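Local coordinates for putative lipoprotein (Pectobacterium atrosepticum SCRI1043, PDB 3BDU), which is of unknown function but is a putative lipoprotein, probably anchored to the cell membrane by lipid, whose soluble part belongs to an SH3-like family, at residues D11-V16 with R44-E49. Residues are numbered along the deposited sequence; the frame is centred on the assembly and turned at random.
Sequences DGRTIV and RDNVKE
Asp11 and Asn46 meet across the end of a three-stranded antiparallel sheet in a small beta domain of the DUF903 family, grouped with SH3-like folds, where the hairpin loop that joins strands 4-9 and 14-18 faces the 3-10 turn leading into strand 47-52. Strand 4-9 lies between the two outer strands, so the segments are not paired directly and meet through side-chain ends. The close side is Asn46, a buried residue whose CB points at the loop. With CG anti to its backbone N (chi1 -163°), the amide is carried out to the Asp11 carboxylate, Asp11 OD2 lying 3.5 Å from Asn46 CG. The two flat groups are steeply inclined, their planes 68° apart. The short amide suits a buried place beside a carboxylate, because it is polar yet uncharged; its backbone is bonded to Asn10.

The loose side is the exposed loop. Gly12, with its positive phi, turns the chain so that Arg13 can fold back onto Asp11. The long arginine also reaches beyond its own loop: NH2 forms a salt bridge with Glu49 of a neighbouring subunit, while Lys48 NZ bridges to Asp11 of another. Within the loop, the salt bridge from Arg13 NE to Asp11 OD1, 3.0 Å long and nearly straight, comes from the syn side but tilted 33° out of the carboxylate plane. Arg13 thus turns the edge of its guanidinium to the Asp11 carboxylate, whose OD1 is also hydrogen-bonded to Thr9 OG1; a second, weak bond joins Arg13 NH2 to Asp11 OD2 at 3.4 Å.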
loop_
_atom_site.group_PDB
_atom_site.type_symbol
_atom_site.label_atom_id
_atom_site.label_comp_id
_atom_site.label_asym_id
_atom_site.label_seq_id
_atom_site.Cartn_x
_atom_site.Cartn_y
_atom_site.Cartn_z
ATOM N N ASP A 11 14.980 -11.708 2.775
ATOM C CA ASP A 11 15.377 -12.975 2.175
ATOM C C ASP A 11 16.677 -13.501 2.786
ATOM O O ASP A 11 17.448 -14.201 2.130
ATOM C CB ASP A 11 15.512 -12.865 0.646
ATOM C CG ASP A 11 16.354 -11.684 0.202
ATOM O OD1 ASP A 11 17.449 -11.465 0.758
ATOM O OD2 ASP A 11 15.923 -10.982 -0.734
ATOM N N GLY A 12 16.915 -13.141 4.043
ATOM C CA GLY A 12 18.092 -13.612 4.754
ATOM C C GLY A 12 19.473 -13.124 4.353
ATOM O O GLY A 12 20.455 -13.852 4.515
ATOM N N ARG A 13 19.566 -11.901 3.842
ATOM C CA ARG A 13 20.854 -11.341 3.454
ATOM C C ARG A 13 21.175 -10.141 4.333
ATOM O O ARG A 13 20.278 -9.516 4.893
ATOM C CB ARG A 13 20.838 -10.873 1.997
ATOM C CG ARG A 13 21.123 -11.941 0.951
ATOM C CD ARG A 13 21.174 -11.297 -0.429
ATOM N NE ARG A 13 19.893 -10.670 -0.744
ATOM C CZ ARG A 13 19.738 -9.612 -1.533
ATOM N NH1 ARG A 13 20.785 -9.035 -2.106
ATOM N NH2 ARG A 13 18.524 -9.127 -1.744
ATOM N N THR A 14 22.459 -9.841 4.460
ATOM C CA THR A 14 22.915 -8.690 5.224
ATOM C C THR A 14 23.792 -7.951 4.232
ATOM O O THR A 14 24.677 -8.541 3.612
ATOM C CB THR A 14 23.746 -9.090 6.457
ATOM O OG1 THR A 14 24.848 -9.904 6.047
ATOM C CG2 THR A 14 22.885 -9.861 7.450
ATOM N N ILE A 15 23.531 -6.661 4.070
ATOM C CA ILE A 15 24.271 -5.843 3.122
ATOM C C ILE A 15 24.910 -4.662 3.844
ATOM O O ILE A 15 24.253 -3.983 4.631
ATOM C CB ILE A 15 23.307 -5.325 2.010
ATOM C CG1 ILE A 15 22.597 -6.513 1.351
ATOM C CG2 ILE A 15 24.075 -4.542 0.949
ATOM C CD1 ILE A 15 21.568 -6.114 0.299
ATOM N N VAL A 16 26.193 -4.430 3.587
ATOM C CA VAL A 16 26.893 -3.309 4.205
ATOM C C VAL A 16 26.723 -2.080 3.322
ATOM O O VAL A 16 26.936 -2.136 2.110
ATOM C CB VAL A 16 28.403 -3.578 4.349
ATOM C CG1 VAL A 16 29.089 -2.350 4.929
ATOM C CG2 VAL A 16 28.640 -4.791 5.237
ATOM N N ARG A 44 11.782 -1.356 -0.890
ATOM C CA ARG A 44 11.537 -1.131 0.537
ATOM C C ARG A 44 10.897 -2.347 1.199
ATOM O O ARG A 44 11.093 -2.587 2.388
ATOM C CB ARG A 44 10.605 0.075 0.745
ATOM C CG ARG A 44 11.122 1.401 0.211
ATOM C CD ARG A 44 10.026 2.470 0.269
ATOM N NE ARG A 44 9.491 2.624 1.619
ATOM C CZ ARG A 44 8.526 3.472 1.950
ATOM N NH1 ARG A 44 7.980 4.249 1.021
ATOM N NH2 ARG A 44 8.110 3.548 3.210
ATOM N N ASP A 45 10.114 -3.101 0.434
ATOM C CA ASP A 45 9.453 -4.283 0.984
ATOM C C ASP A 45 10.430 -5.413 1.296
ATOM O O ASP A 45 10.094 -6.342 2.031
ATOM C CB ASP A 45 8.368 -4.786 0.030
ATOM C CG ASP A 45 7.251 -3.775 -0.156
ATOM O OD1 ASP A 45 6.926 -3.076 0.828
ATOM O OD2 ASP A 45 6.693 -3.685 -1.273
ATOM N N ASN A 46 11.645 -5.322 0.766
ATOM C CA ASN A 46 12.644 -6.354 1.007
ATOM C C ASN A 46 13.630 -5.954 2.099
ATOM O O ASN A 46 14.635 -6.635 2.305
ATOM C CB ASN A 46 13.421 -6.675 -0.272
ATOM C CG ASN A 46 14.165 -8.005 -0.185
ATOM O OD1 ASN A 46 15.098 -8.262 -0.948
ATOM N ND2 ASN A 46 13.741 -8.864 0.743
ATOM N N VAL A 47 13.357 -4.846 2.784
ATOM C CA VAL A 47 14.232 -4.393 3.859
ATOM C C VAL A 47 13.498 -4.549 5.185
ATOM O O VAL A 47 12.530 -3.831 5.473
ATOM C CB VAL A 47 14.666 -2.918 3.671
ATOM C CG1 VAL A 47 15.567 -2.493 4.827
ATOM C CG2 VAL A 47 15.410 -2.758 2.346
ATOM N N LYS A 48 13.965 -5.500 5.988
ATOM C CA LYS A 48 13.359 -5.784 7.281
ATOM C C LYS A 48 13.851 -4.857 8.385
ATOM O O LYS A 48 13.053 -4.269 9.114
ATOM C CB LYS A 48 13.645 -7.239 7.667
ATOM C CG LYS A 48 13.021 -7.676 8.977
ATOM C CD LYS A 48 13.283 -9.152 9.235
ATOM C CE LYS A 48 12.522 -9.641 10.462
ATOM N NZ LYS A 48 12.798 -11.078 10.760
ATOM N N GLU A 49 15.168 -4.742 8.513
ATOM C CA GLU A 49 15.768 -3.906 9.546
ATOM C C GLU A 49 17.065 -3.297 9.047
ATOM O O GLU A 49 17.619 -3.721 8.029
ATOM C CB GLU A 49 16.081 -4.736 10.792
ATOM C CG GLU A 49 14.933 -5.562 11.314
ATOM C CD GLU A 49 15.365 -6.478 12.442
ATOM O OE1 GLU A 49 15.532 -5.992 13.580
ATOM O OE2 GLU A 49 15.550 -7.686 12.183
#